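Local structure of putative exported protein (Peptoclostridium difficile, 5TTA) at residues 70-81 with 205-216. The protein is of unknown function, is probably exported, being made with a signal sequence, and belongs to the DUF5780 family of the E-set clan. Residues are numbered along the deposited sequence; the frame is centred on the assembly and turned at random.
Sequences KAIMDYEITCLA and YIISCVKQVTFN
The F215 ring is sandwiched: K70 CE stands 3.8 Å from its centroid, almost on the ring normal, while V213 CG2 covers the opposite face toward the rim and A71 O lies at the edge, in plane. A bend at chi3 (-88°) folds the lysine over the ring, bringing K70 NZ to 4.0 Å from the F215 ring centroid in a cation-pi contact. Farther along, the E76 and Q212 side chains run alongside each other, pointing the same way, with carboxylate and amide stacked and their planes 7° apart. K211 NZ forms a salt bridge with E76 OE2 at 3.0 Å, meeting that oxygen nearly along its C-O axis, which probably steadies the carboxylate.

Two antiparallel strands illustrate how classic beta bulges accommodate an extra residue, first in strand 72-81, then in strand 205-215. M73 N and D74 N both donate to T214 O, at 2.8 and 3.1 Å; at the second bulge E76 O accepts K211 N at 2.8 Å and, weakly, Q212 N. Beyond it regular pairing resumes through T78 with C209 and L80 with I207.

Within the antiparallel sheet, strand 131-135 pairs with the other edge of strand 72-82, where R135 forms a salt bridge with D74. Helix 226-233 packs on L80, I207 and C209; strand 58-66 meets I77, C79 and I206 on the opposite face.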
# COMPACT_ATOMS: atom_id res chain seq x y z
N LYS A 70 -7.69 -8.14 24.11
CA LYS A 70 -6.91 -8.15 22.89
C LYS A 70 -7.27 -6.94 22.05
O LYS A 70 -8.43 -6.52 22.02
CB LYS A 70 -7.16 -9.43 22.08
CG LYS A 70 -6.79 -10.71 22.81
CD LYS A 70 -7.20 -11.92 21.97
CE LYS A 70 -8.64 -12.34 22.25
NZ LYS A 70 -9.05 -13.56 21.48
N ALA A 71 -6.26 -6.39 21.37
CA ALA A 71 -6.49 -5.29 20.43
C ALA A 71 -7.28 -5.78 19.22
O ALA A 71 -7.02 -6.86 18.69
CB ALA A 71 -5.15 -4.71 19.99
N ILE A 72 -8.21 -4.95 18.75
CA ILE A 72 -9.10 -5.30 17.64
C ILE A 72 -8.62 -4.59 16.37
O ILE A 72 -8.68 -3.36 16.27
CB ILE A 72 -10.56 -4.96 17.97
CG1 ILE A 72 -11.09 -5.94 19.04
CG2 ILE A 72 -11.44 -4.98 16.70
CD1 ILE A 72 -12.40 -5.51 19.68
N MSE A 73 -8.16 -5.38 15.40
CA MSE A 73 -7.63 -4.79 14.17
C MSE A 73 -8.68 -4.64 13.07
O MSE A 73 -8.48 -3.83 12.17
CB MSE A 73 -6.43 -5.61 13.65
CG MSE A 73 -6.76 -6.80 12.79
SE MSE A 73 -5.12 -7.73 12.24
CE MSE A 73 -4.42 -6.39 11.09
N ASP A 74 -9.78 -5.41 13.11
CA ASP A 74 -10.83 -5.25 12.11
C ASP A 74 -12.16 -5.69 12.72
O ASP A 74 -12.21 -6.39 13.73
CB ASP A 74 -10.51 -6.06 10.83
CG ASP A 74 -11.32 -5.59 9.59
OD1 ASP A 74 -12.03 -4.57 9.64
OD2 ASP A 74 -11.24 -6.28 8.55
N TYR A 75 -13.26 -5.21 12.14
CA TYR A 75 -14.58 -5.64 12.59
C TYR A 75 -15.52 -5.59 11.40
O TYR A 75 -15.23 -4.98 10.38
CB TYR A 75 -15.12 -4.80 13.78
CG TYR A 75 -15.27 -3.31 13.51
CD1 TYR A 75 -16.14 -2.83 12.52
CD2 TYR A 75 -14.61 -2.38 14.30
CE1 TYR A 75 -16.29 -1.47 12.28
CE2 TYR A 75 -14.76 -1.02 14.08
CZ TYR A 75 -15.60 -0.57 13.08
OH TYR A 75 -15.74 0.79 12.87
N GLU A 76 -16.66 -6.25 11.56
CA GLU A 76 -17.80 -6.09 10.67
C GLU A 76 -19.01 -5.82 11.55
O GLU A 76 -19.30 -6.62 12.45
CB GLU A 76 -18.02 -7.31 9.77
CG GLU A 76 -16.82 -7.58 8.88
CD GLU A 76 -16.99 -8.78 7.95
OE1 GLU A 76 -16.04 -9.06 7.18
OE2 GLU A 76 -18.06 -9.44 7.99
N ILE A 77 -19.70 -4.71 11.30
CA ILE A 77 -20.84 -4.31 12.11
C ILE A 77 -21.99 -3.98 11.18
O ILE A 77 -21.84 -3.15 10.27
CB ILE A 77 -20.51 -3.09 13.00
CG1 ILE A 77 -19.50 -3.50 14.08
CG2 ILE A 77 -21.77 -2.55 13.62
CD1 ILE A 77 -19.08 -2.32 14.98
N THR A 78 -23.13 -4.65 11.38
CA THR A 78 -24.27 -4.47 10.48
C THR A 78 -25.28 -3.56 11.14
O THR A 78 -25.59 -3.72 12.33
CB THR A 78 -24.93 -5.81 10.11
OG1 THR A 78 -24.00 -6.61 9.38
CG2 THR A 78 -26.18 -5.58 9.24
N CYS A 79 -25.82 -2.60 10.38
CA CYS A 79 -26.84 -1.69 10.85
C CYS A 79 -28.12 -1.82 10.04
O CYS A 79 -28.09 -2.16 8.85
CB CYS A 79 -26.41 -0.24 10.79
SG CYS A 79 -24.94 0.15 11.80
N LEU A 80 -29.22 -1.49 10.71
CA LEU A 80 -30.58 -1.45 10.20
C LEU A 80 -31.18 -0.13 10.64
O LEU A 80 -30.80 0.41 11.68
CB LEU A 80 -31.41 -2.62 10.76
CG LEU A 80 -30.83 -3.99 10.43
CD1 LEU A 80 -31.67 -5.07 11.17
CD2 LEU A 80 -30.92 -4.24 8.94
N ALA A 81 -32.09 0.40 9.83
CA ALA A 81 -32.65 1.73 10.08
C ALA A 81 -34.16 1.69 10.10
O ALA A 81 -34.78 0.93 9.35
CB ALA A 81 -32.17 2.73 9.00
N TYR A 205 -34.16 5.70 14.13
CA TYR A 205 -33.47 4.72 14.94
C TYR A 205 -32.55 3.90 14.06
O TYR A 205 -32.92 3.50 12.95
CB TYR A 205 -34.46 3.76 15.64
CG TYR A 205 -35.58 4.41 16.43
CD1 TYR A 205 -35.38 4.78 17.77
CD2 TYR A 205 -36.84 4.59 15.87
CE1 TYR A 205 -36.40 5.35 18.51
CE2 TYR A 205 -37.87 5.14 16.60
CZ TYR A 205 -37.65 5.53 17.92
OH TYR A 205 -38.67 6.09 18.64
N ILE A 206 -31.38 3.64 14.59
CA ILE A 206 -30.42 2.72 13.98
C ILE A 206 -30.14 1.66 15.02
O ILE A 206 -29.84 1.99 16.18
CB ILE A 206 -29.15 3.46 13.55
CG1 ILE A 206 -29.51 4.46 12.44
CG2 ILE A 206 -28.07 2.48 13.13
CD1 ILE A 206 -28.38 5.31 12.08
N ILE A 207 -30.31 0.39 14.66
CA ILE A 207 -29.93 -0.69 15.57
C ILE A 207 -28.83 -1.47 14.87
O ILE A 207 -28.85 -1.60 13.65
CB ILE A 207 -31.13 -1.58 15.95
CG1 ILE A 207 -31.74 -2.22 14.71
CG2 ILE A 207 -32.21 -0.72 16.66
CD1 ILE A 207 -32.84 -3.30 15.06
N SER A 208 -27.87 -1.96 15.65
CA SER A 208 -26.66 -2.57 15.11
C SER A 208 -26.33 -3.88 15.80
O SER A 208 -26.84 -4.21 16.88
CB SER A 208 -25.47 -1.61 15.21
OG SER A 208 -25.85 -0.32 14.75
N CYS A 209 -25.48 -4.66 15.12
CA CYS A 209 -25.02 -5.93 15.67
C CYS A 209 -23.63 -6.21 15.11
O CYS A 209 -23.42 -6.09 13.90
CB CYS A 209 -25.98 -7.07 15.32
SG CYS A 209 -25.60 -8.70 16.04
N VAL A 210 -22.71 -6.59 16.00
CA VAL A 210 -21.39 -7.04 15.59
C VAL A 210 -21.53 -8.38 14.88
O VAL A 210 -22.14 -9.31 15.41
CB VAL A 210 -20.47 -7.19 16.80
CG1 VAL A 210 -19.11 -7.76 16.37
CG2 VAL A 210 -20.30 -5.84 17.53
N LYS A 211 -20.97 -8.47 13.67
CA LYS A 211 -20.98 -9.70 12.90
C LYS A 211 -19.74 -10.53 13.20
O LYS A 211 -19.83 -11.72 13.50
CB LYS A 211 -21.10 -9.37 11.40
CG LYS A 211 -21.08 -10.57 10.43
CD LYS A 211 -21.37 -10.07 9.00
CE LYS A 211 -21.44 -11.21 7.97
NZ LYS A 211 -20.09 -11.67 7.56
N GLN A 212 -18.58 -9.89 13.19
CA GLN A 212 -17.34 -10.56 13.58
C GLN A 212 -16.29 -9.50 13.93
O GLN A 212 -16.45 -8.32 13.60
CB GLN A 212 -16.81 -11.47 12.47
CG GLN A 212 -16.43 -10.75 11.18
CD GLN A 212 -15.71 -11.70 10.21
OE1 GLN A 212 -16.29 -12.68 9.76
NE2 GLN A 212 -14.45 -11.42 9.93
N VAL A 213 -15.21 -9.95 14.56
CA VAL A 213 -14.06 -9.08 14.80
C VAL A 213 -12.79 -9.88 14.55
O VAL A 213 -12.78 -11.11 14.67
CB VAL A 213 -13.99 -8.42 16.21
CG1 VAL A 213 -15.32 -7.75 16.64
CG2 VAL A 213 -13.48 -9.37 17.25
N THR A 214 -11.72 -9.17 14.22
CA THR A 214 -10.41 -9.76 13.99
C THR A 214 -9.42 -9.11 14.95
O THR A 214 -9.32 -7.88 14.98
CB THR A 214 -9.94 -9.53 12.55
OG1 THR A 214 -10.92 -10.04 11.64
CG2 THR A 214 -8.59 -10.24 12.32
N PHE A 215 -8.73 -9.92 15.75
CA PHE A 215 -7.78 -9.39 16.72
C PHE A 215 -6.39 -9.26 16.09
O PHE A 215 -6.13 -9.73 14.97
CB PHE A 215 -7.75 -10.27 17.97
CG PHE A 215 -9.07 -10.38 18.68
CD1 PHE A 215 -9.52 -9.36 19.52
CD2 PHE A 215 -9.87 -11.50 18.52
CE1 PHE A 215 -10.74 -9.46 20.18
CE2 PHE A 215 -11.09 -11.61 19.18
CZ PHE A 215 -11.53 -10.59 20.01
N ASN A 216 -5.49 -8.57 16.81
CA ASN A 216 -4.16 -8.30 16.29
C ASN A 216 -3.34 -9.56 16.06
O ASN A 216 -2.41 -9.53 15.25
CB ASN A 216 -3.38 -7.36 17.22
CG ASN A 216 -3.58 -5.91 16.86
OD1 ASN A 216 -4.53 -5.56 16.16
ND2 ASN A 216 -2.68 -5.04 17.34